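Local coordinates for protein EH1AB1 (PDB 6I8F) that hydrolyses esters, probably through a serine nucleophile carried on an alpha/beta-hydrolase fold, at residues 79-89 and 121-132; 92-102 and 163-174. One frame throughout, in Å; residues are numbered along the deposited sequence.

Contact 1: 79-89 and 121-132; sequences IRFRRYRPLGE and ANKSRCQVISID. With PEG (di(hydroxyethyl)ether), chain F.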
# COMPACT_ATOMS: atom_id res chain seq x y z
N ILE A 79 -9.48 10.87 29.77
CA ILE A 79 -8.67 10.65 28.58
C ILE A 79 -8.76 11.91 27.73
O ILE A 79 -9.84 12.34 27.38
CB ILE A 79 -9.11 9.41 27.80
CG1 ILE A 79 -9.03 8.14 28.67
CG2 ILE A 79 -8.29 9.27 26.52
CD1 ILE A 79 -9.82 6.99 28.11
N ARG A 80 -7.59 12.49 27.43
CA ARG A 80 -7.50 13.69 26.65
C ARG A 80 -7.30 13.30 25.18
O ARG A 80 -6.71 12.26 24.86
CB ARG A 80 -6.36 14.55 27.19
CG ARG A 80 -6.66 15.16 28.55
CD ARG A 80 -5.44 15.86 29.13
NE ARG A 80 -4.33 14.93 29.32
CZ ARG A 80 -3.10 15.27 29.68
NH1 ARG A 80 -2.81 16.54 29.92
NH2 ARG A 80 -2.17 14.35 29.80
N PHE A 81 -7.79 14.15 24.29
CA PHE A 81 -7.63 13.95 22.86
C PHE A 81 -7.27 15.29 22.20
O PHE A 81 -7.51 16.37 22.77
CB PHE A 81 -8.91 13.36 22.26
CG PHE A 81 -10.12 14.24 22.46
CD1 PHE A 81 -10.36 15.31 21.62
CD2 PHE A 81 -10.99 14.00 23.51
CE1 PHE A 81 -11.46 16.13 21.82
CE2 PHE A 81 -12.10 14.81 23.70
CZ PHE A 81 -12.33 15.89 22.85
N ARG A 82 -6.71 15.19 20.99
CA ARG A 82 -6.52 16.34 20.15
C ARG A 82 -7.02 15.99 18.74
O ARG A 82 -6.63 14.98 18.18
CB ARG A 82 -5.06 16.78 20.19
CG ARG A 82 -4.74 17.91 19.23
CD ARG A 82 -3.35 18.43 19.43
NE ARG A 82 -3.15 18.97 20.76
CZ ARG A 82 -1.96 19.17 21.31
NH1 ARG A 82 -0.86 19.01 20.59
NH2 ARG A 82 -1.86 19.49 22.59
N ARG A 83 -7.95 16.80 18.23
CA ARG A 83 -8.53 16.61 16.91
C ARG A 83 -7.83 17.54 15.93
O ARG A 83 -7.59 18.72 16.23
CB ARG A 83 -10.03 16.90 16.88
CG ARG A 83 -10.81 16.26 18.02
CD ARG A 83 -12.29 16.16 17.70
NE ARG A 83 -12.94 17.46 17.77
CZ ARG A 83 -13.96 17.84 17.01
NH1 ARG A 83 -14.21 17.22 15.86
NH2 ARG A 83 -14.71 18.85 17.39
N TYR A 84 -7.51 16.98 14.76
CA TYR A 84 -6.90 17.72 13.68
C TYR A 84 -7.83 17.67 12.45
O TYR A 84 -8.15 16.58 11.96
CB TYR A 84 -5.55 17.11 13.32
CG TYR A 84 -4.58 16.94 14.45
CD1 TYR A 84 -4.59 15.82 15.27
CD2 TYR A 84 -3.58 17.88 14.66
CE1 TYR A 84 -3.65 15.64 16.28
CE2 TYR A 84 -2.64 17.72 15.67
CZ TYR A 84 -2.67 16.59 16.47
OH TYR A 84 -1.72 16.44 17.45
N ARG A 85 -8.26 18.84 12.00
CA ARG A 85 -9.09 18.96 10.81
C ARG A 85 -8.17 19.24 9.63
O ARG A 85 -7.37 20.18 9.68
CB ARG A 85 -10.13 20.06 11.02
CG ARG A 85 -11.08 20.25 9.85
CD ARG A 85 -12.32 21.03 10.23
NE ARG A 85 -13.27 20.94 9.15
CZ ARG A 85 -14.24 20.04 9.03
NH1 ARG A 85 -14.63 19.29 10.06
NH2 ARG A 85 -14.83 19.91 7.86
N PRO A 86 -8.24 18.43 8.54
CA PRO A 86 -7.36 18.62 7.39
C PRO A 86 -7.59 19.97 6.68
O PRO A 86 -8.73 20.42 6.57
CB PRO A 86 -7.70 17.46 6.44
CG PRO A 86 -9.06 16.95 6.90
CD PRO A 86 -9.20 17.34 8.35
N LEU A 87 -6.51 20.60 6.22
CA LEU A 87 -6.61 21.75 5.33
C LEU A 87 -7.54 21.44 4.16
O LEU A 87 -7.42 20.39 3.54
CB LEU A 87 -5.23 22.09 4.77
CG LEU A 87 -4.33 22.94 5.64
CD1 LEU A 87 -3.06 23.27 4.88
CD2 LEU A 87 -5.04 24.21 6.09
N GLY A 88 -8.47 22.37 3.90
CA GLY A 88 -9.24 22.41 2.66
C GLY A 88 -10.54 21.63 2.72
O GLY A 88 -11.36 21.78 1.81
N GLU A 89 -10.73 20.79 3.75
CA GLU A 89 -11.95 19.97 3.86
C GLU A 89 -13.02 20.77 4.60
O GLU A 89 -12.79 21.25 5.72
CB GLU A 89 -11.66 18.64 4.57
CG GLU A 89 -10.83 17.68 3.73
CD GLU A 89 -11.47 17.25 2.41
OE1 GLU A 89 -12.56 16.63 2.47
OE2 GLU A 89 -10.88 17.54 1.33
N ALA A 121 -3.42 14.00 8.68
CA ALA A 121 -4.73 14.62 8.42
C ALA A 121 -4.73 15.28 7.04
O ALA A 121 -5.60 14.98 6.22
CB ALA A 121 -5.08 15.60 9.51
N ASN A 122 -3.75 16.15 6.78
CA ASN A 122 -3.68 16.92 5.54
C ASN A 122 -3.59 15.99 4.32
O ASN A 122 -4.28 16.22 3.33
CB ASN A 122 -2.52 17.92 5.57
CG ASN A 122 -2.79 19.11 6.46
OD1 ASN A 122 -3.93 19.35 6.84
ND2 ASN A 122 -1.76 19.87 6.79
N LYS A 123 -2.78 14.95 4.41
CA LYS A 123 -2.47 14.07 3.29
C LYS A 123 -3.63 13.11 3.04
O LYS A 123 -3.91 12.78 1.90
CB LYS A 123 -1.18 13.30 3.56
CG LYS A 123 0.08 14.15 3.59
CD LYS A 123 0.54 14.60 2.23
CE LYS A 123 1.69 15.58 2.32
NZ LYS A 123 2.18 15.93 0.97
N SER A 124 -4.30 12.67 4.11
CA SER A 124 -5.39 11.72 4.00
C SER A 124 -6.72 12.40 3.67
O SER A 124 -7.62 11.75 3.16
CB SER A 124 -5.51 10.91 5.25
OG SER A 124 -6.01 11.72 6.31
N ARG A 125 -6.84 13.69 4.02
CA ARG A 125 -8.12 14.43 3.99
C ARG A 125 -9.08 13.82 5.02
O ARG A 125 -10.30 13.97 4.90
CB ARG A 125 -8.76 14.43 2.60
CG ARG A 125 -7.85 14.92 1.48
CD ARG A 125 -8.64 15.04 0.18
NE ARG A 125 -7.81 15.35 -0.98
CZ ARG A 125 -8.21 15.31 -2.25
NH1 ARG A 125 -9.27 14.62 -2.63
NH2 ARG A 125 -7.51 15.98 -3.16
N CYS A 126 -8.52 13.14 6.02
CA CYS A 126 -9.27 12.56 7.12
C CYS A 126 -8.98 13.36 8.40
O CYS A 126 -7.86 13.80 8.59
CB CYS A 126 -8.89 11.11 7.36
SG CYS A 126 -9.34 10.00 6.00
N GLN A 127 -10.00 13.54 9.24
CA GLN A 127 -9.79 13.99 10.61
C GLN A 127 -8.86 12.99 11.31
O GLN A 127 -9.00 11.79 11.10
CB GLN A 127 -11.12 14.07 11.35
CG GLN A 127 -10.96 14.45 12.82
CD GLN A 127 -12.25 14.81 13.51
OE1 GLN A 127 -12.30 15.78 14.25
NE2 GLN A 127 -13.28 13.99 13.32
N VAL A 128 -7.91 13.48 12.12
CA VAL A 128 -7.14 12.63 13.05
C VAL A 128 -7.48 13.05 14.49
O VAL A 128 -7.60 14.25 14.82
CB VAL A 128 -5.62 12.68 12.78
CG1 VAL A 128 -4.83 11.82 13.76
CG2 VAL A 128 -5.30 12.27 11.35
N ILE A 129 -7.67 12.05 15.35
CA ILE A 129 -7.88 12.27 16.78
C ILE A 129 -6.84 11.46 17.53
O ILE A 129 -6.96 10.24 17.59
CB ILE A 129 -9.31 11.89 17.22
CG1 ILE A 129 -10.36 12.64 16.40
CG2 ILE A 129 -9.47 12.15 18.71
CD1 ILE A 129 -11.79 12.22 16.70
N SER A 130 -5.84 12.17 18.08
CA SER A 130 -4.74 11.58 18.83
C SER A 130 -5.13 11.42 20.31
O SER A 130 -5.72 12.32 20.91
CB SER A 130 -3.51 12.44 18.68
OG SER A 130 -2.41 11.84 19.33
N ILE A 131 -4.81 10.26 20.89
CA ILE A 131 -5.33 9.88 22.20
C ILE A 131 -4.18 9.88 23.21
O ILE A 131 -3.11 9.31 22.97
CB ILE A 131 -6.04 8.51 22.16
CG1 ILE A 131 -7.19 8.47 21.15
CG2 ILE A 131 -6.50 8.13 23.56
CD1 ILE A 131 -8.27 9.47 21.38
N ASP A 132 -4.47 10.49 24.36
CA ASP A 132 -3.56 10.55 25.49
C ASP A 132 -4.00 9.49 26.51
O ASP A 132 -4.76 9.76 27.42
CB ASP A 132 -3.56 11.97 26.08
CG ASP A 132 -2.29 12.34 26.82
OD1 ASP A 132 -1.36 11.50 26.90
OD2 ASP A 132 -2.24 13.49 27.31
C1 PEG F . -4.40 11.83 30.79
O1 PEG F . -4.90 11.68 29.44
C2 PEG F . -3.76 10.54 31.27
O2 PEG F . -2.69 10.20 30.39
C3 PEG F . -1.42 10.69 30.81
C4 PEG F . -0.35 10.37 29.77
O4 PEG F . 0.19 11.54 29.11
O HOH W 1 -0.60 13.73 18.47
O HOH W 2 -5.67 18.58 2.95
O HOH W 3 -12.36 14.18 3.19
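Tyr-84 and Val-128 close the antiparallel pairing of strands 78-85 and 127-132, part of the central mixed sheet of the alpha/beta-hydrolase fold, with Tyr-84 N giving a 2.7 Å hydrogen bond to Val-128 O and Tyr-84 O accepting from Val-128 N. Arg-82 and Ser-130 exchange the same two bonds. The edge of the Tyr-84 ring lies against Val-128 O and Ser-130 CB, and one water joins Tyr-84 OH, also bonded to Asp-114, to Ser-130 OG. On the other face, Phe-81 CB meets Ile-129 CG2 at 3.8 Å. Arg-83 lies alongside Ile-129, then bends at chi3 (-73°) and lets NH1 reach Gln-127 OE1 at 2.9 Å, on a lone pair; Gln-127 NE2 bonds to Phe-162 O. An alanine in place of Arg-83 would probably leave Gln-127 OE1 without this donor and uncover the flank of Ile-129. Past the strand, Asn-122 OD1 takes a nearly straight bond from Leu-87 N, and its ND2 bonds to Glu-63 O.

The end at Arg-80 is looser and more solvent-facing: Arg-80 NH2 forms a 2.6 Å salt bridge with Asp-132 OD2, which lies over a guanidinium face, while O1 of a bound di(hydroxyethyl)ether takes weak bonds from Arg-80 N and NE and donates to Asp-132 O, and O4 donates to Asp-132 OD1. Strand 66-73 flanks strand 78-85, helix 114-124 covers the Tyr-84 face, and helix 310-327 packs on Cys-126.

Contact 2: 92-102 and 163-174; sequences GLLPTLIYYHG and GADAARLAVGGD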
# COMPACT_ATOMS: atom_id res chain seq x y z
N GLY A 92 -18.92 18.30 7.09
CA GLY A 92 -19.23 18.25 8.51
C GLY A 92 -18.61 17.02 9.16
O GLY A 92 -17.73 17.13 10.04
N LEU A 93 -19.06 15.84 8.73
CA LEU A 93 -18.61 14.57 9.28
C LEU A 93 -17.50 14.01 8.39
O LEU A 93 -17.73 13.75 7.22
CB LEU A 93 -19.80 13.61 9.36
CG LEU A 93 -20.99 14.09 10.18
CD1 LEU A 93 -22.13 13.08 10.13
CD2 LEU A 93 -20.59 14.38 11.62
N LEU A 94 -16.30 13.87 8.94
CA LEU A 94 -15.16 13.41 8.16
C LEU A 94 -14.86 11.96 8.51
O LEU A 94 -14.99 11.55 9.67
CB LEU A 94 -13.94 14.28 8.46
CG LEU A 94 -13.99 15.69 7.90
CD1 LEU A 94 -12.81 16.50 8.42
CD2 LEU A 94 -14.01 15.68 6.38
N PRO A 95 -14.36 11.18 7.54
CA PRO A 95 -13.69 9.93 7.86
C PRO A 95 -12.59 10.33 8.87
O PRO A 95 -12.00 11.40 8.74
CB PRO A 95 -13.13 9.38 6.54
CG PRO A 95 -13.67 10.31 5.45
CD PRO A 95 -14.27 11.53 6.12
N THR A 96 -12.36 9.48 9.87
CA THR A 96 -11.61 9.88 11.06
C THR A 96 -10.67 8.74 11.46
O THR A 96 -11.09 7.59 11.54
CB THR A 96 -12.56 10.25 12.21
OG1 THR A 96 -13.31 11.41 11.83
CG2 THR A 96 -11.82 10.52 13.50
N LEU A 97 -9.42 9.09 11.73
CA LEU A 97 -8.43 8.16 12.26
C LEU A 97 -8.21 8.45 13.74
O LEU A 97 -7.72 9.53 14.08
CB LEU A 97 -7.12 8.31 11.48
CG LEU A 97 -5.91 7.57 12.05
CD1 LEU A 97 -6.15 6.08 12.13
CD2 LEU A 97 -4.67 7.86 11.23
N ILE A 98 -8.56 7.48 14.59
CA ILE A 98 -8.18 7.50 15.99
C ILE A 98 -6.75 6.95 16.10
O ILE A 98 -6.50 5.78 15.79
CB ILE A 98 -9.18 6.71 16.85
CG1 ILE A 98 -10.57 7.32 16.74
CG2 ILE A 98 -8.69 6.63 18.30
CD1 ILE A 98 -11.70 6.36 17.01
N TYR A 99 -5.84 7.82 16.56
CA TYR A 99 -4.40 7.57 16.56
C TYR A 99 -3.87 7.43 17.99
O TYR A 99 -4.13 8.27 18.85
CB TYR A 99 -3.64 8.69 15.83
CG TYR A 99 -2.22 8.31 15.51
CD1 TYR A 99 -1.19 8.53 16.42
CD2 TYR A 99 -1.90 7.68 14.32
CE1 TYR A 99 0.11 8.14 16.14
CE2 TYR A 99 -0.61 7.29 14.03
CZ TYR A 99 0.40 7.51 14.94
OH TYR A 99 1.68 7.12 14.64
N TYR A 100 -3.09 6.37 18.19
CA TYR A 100 -2.42 6.03 19.42
C TYR A 100 -0.91 6.14 19.23
O TYR A 100 -0.31 5.33 18.50
CB TYR A 100 -2.79 4.60 19.83
CG TYR A 100 -4.27 4.32 19.85
CD1 TYR A 100 -5.09 4.90 20.81
CD2 TYR A 100 -4.85 3.44 18.95
CE1 TYR A 100 -6.45 4.62 20.87
CE2 TYR A 100 -6.21 3.15 19.00
CZ TYR A 100 -7.00 3.73 19.96
OH TYR A 100 -8.34 3.45 20.02
N HIS A 101 -0.30 7.14 19.88
CA HIS A 101 1.15 7.37 19.83
C HIS A 101 1.90 6.13 20.34
O HIS A 101 1.39 5.33 21.12
CB HIS A 101 1.53 8.62 20.64
CG HIS A 101 1.41 8.46 22.12
ND1 HIS A 101 2.37 7.79 22.87
CD2 HIS A 101 0.48 8.89 23.00
CE1 HIS A 101 2.01 7.79 24.14
NE2 HIS A 101 0.86 8.45 24.25
N GLY A 102 3.14 5.99 19.88
CA GLY A 102 4.06 4.98 20.38
C GLY A 102 4.84 5.50 21.58
O GLY A 102 4.65 6.65 22.01
N GLY A 163 -17.36 15.12 15.10
CA GLY A 163 -17.36 15.48 13.68
C GLY A 163 -16.86 14.35 12.80
O GLY A 163 -16.21 14.59 11.76
N ALA A 164 -17.20 13.12 13.20
CA ALA A 164 -16.73 11.90 12.59
C ALA A 164 -17.88 11.18 11.89
O ALA A 164 -18.98 11.03 12.43
CB ALA A 164 -16.11 10.99 13.62
N ASP A 165 -17.58 10.70 10.68
CA ASP A 165 -18.41 9.78 9.96
C ASP A 165 -18.23 8.37 10.56
O ASP A 165 -17.18 7.74 10.41
CB ASP A 165 -18.08 9.85 8.47
CG ASP A 165 -18.82 8.84 7.62
OD1 ASP A 165 -19.70 8.15 8.16
OD2 ASP A 165 -18.47 8.73 6.43
N ALA A 166 -19.30 7.89 11.22
CA ALA A 166 -19.35 6.65 11.96
C ALA A 166 -19.13 5.44 11.04
O ALA A 166 -18.74 4.38 11.51
CB ALA A 166 -20.68 6.55 12.66
N ALA A 167 -19.41 5.59 9.75
CA ALA A 167 -19.14 4.53 8.78
C ALA A 167 -17.65 4.50 8.40
O ALA A 167 -17.20 3.53 7.80
CB ALA A 167 -20.01 4.71 7.56
N ARG A 168 -16.88 5.55 8.74
CA ARG A 168 -15.49 5.66 8.31
C ARG A 168 -14.61 6.08 9.49
O ARG A 168 -14.01 7.15 9.49
CB ARG A 168 -15.37 6.60 7.11
CG ARG A 168 -15.98 6.03 5.83
CD ARG A 168 -15.90 6.96 4.64
NE ARG A 168 -16.57 8.21 4.92
CZ ARG A 168 -16.46 9.33 4.21
NH1 ARG A 168 -15.73 9.35 3.10
NH2 ARG A 168 -17.08 10.44 4.64
N LEU A 169 -14.51 5.17 10.46
CA LEU A 169 -13.74 5.34 11.68
C LEU A 169 -12.57 4.36 11.67
O LEU A 169 -12.79 3.16 11.78
CB LEU A 169 -14.66 5.04 12.86
CG LEU A 169 -14.79 6.12 13.92
CD1 LEU A 169 -15.16 7.46 13.29
CD2 LEU A 169 -15.84 5.70 14.94
N ALA A 170 -11.34 4.87 11.53
CA ALA A 170 -10.15 4.03 11.56
C ALA A 170 -9.51 4.11 12.95
O ALA A 170 -9.72 5.07 13.68
CB ALA A 170 -9.18 4.49 10.50
N VAL A 171 -8.68 3.12 13.26
CA VAL A 171 -7.72 3.20 14.35
C VAL A 171 -6.32 3.01 13.77
O VAL A 171 -6.15 2.37 12.72
CB VAL A 171 -7.99 2.17 15.46
CG1 VAL A 171 -9.31 2.45 16.16
CG2 VAL A 171 -7.95 0.73 14.94
N GLY A 172 -5.33 3.55 14.46
CA GLY A 172 -3.98 3.39 14.03
C GLY A 172 -3.00 3.88 15.07
O GLY A 172 -3.37 4.49 16.04
N GLY A 173 -1.74 3.58 14.83
CA GLY A 173 -0.69 3.98 15.75
C GLY A 173 0.63 3.38 15.35
O GLY A 173 0.67 2.51 14.49
N ASP A 174 1.70 3.88 15.97
CA ASP A 174 3.06 3.45 15.70
C ASP A 174 3.58 2.63 16.89
O ASP A 174 3.38 3.01 18.03
CB ASP A 174 3.96 4.65 15.38
CG ASP A 174 4.06 5.69 16.50
OD1 ASP A 174 3.02 6.28 16.84
OD2 ASP A 174 5.20 5.89 17.00
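Tyr-99 turns its ring to strand 169-174 with CG anti to the backbone N (chi1 -166°), while Asp-174 holds CG between its own N and carbonyl carbon (chi1 60°); together these torsions bring the phenol to the carboxylate. The two residues close one end of a parallel pair in the central sheet of the alpha/beta-hydrolase fold, where strand 169-174 runs into the presumed nucleophile elbow. Thr-96, Ile-98 and Tyr-100 alternate with Arg-168, Ala-170 and Gly-172 in a regular series of backbone bonds, among them Ala-170 N to Thr-96 O at 2.7 Å. Leu-97 CD1 lies against Gly-172 N at 3.5 Å, where a side chain on Gly-172 would be tight. On the other face, Tyr-100 CE2 meets Val-171 CB at 4.1 Å, and helix 143-157 covers both through Phe-152.

At the opposite end, Pro-95 and Arg-168 lie side by side, with Pro-95 CG 3.2 Å from Arg-168 CZ and over the centre of the guanidinium. A salt bridge to Asp-165, modelled very short, meets the guanidinium at its edge and probably helps to keep it there. Leu-94 O is gripped from opposite faces of its plane by Asp-165 N and Thr-96 OG1. Back at the elbow end, Gly-173 CA sits over the face of the Tyr-99 ring in a CH-pi contact, and Tyr-99 OH donates to Asp-174 OD1 at 2.7 Å from above the carboxylate plane.

Contacts 1 and 2 lie side by side in one mixed sheet, their centres about 8 Å apart. The four strands concerned are neighbours in the order 78-85, 127-132, 94-100, 169-174, so the antiparallel pair of contact 1 passes directly into the parallel pair of contact 2. The seam is made by Leu-97, whose N and O probably bond to Gln-127 O and Ile-129 N, with Cys-126 CB packed on Pro-95 O. Along the chain the segments alternate: 79-89, 92-102, 121-132, 163-174. Strand 94-100 thus skips a place, and helix 114-124 leads back to strand 127-132 between its predecessors. This crossed order ties the sheet's antiparallel margin to the strand that leads into the probable nucleophile elbow.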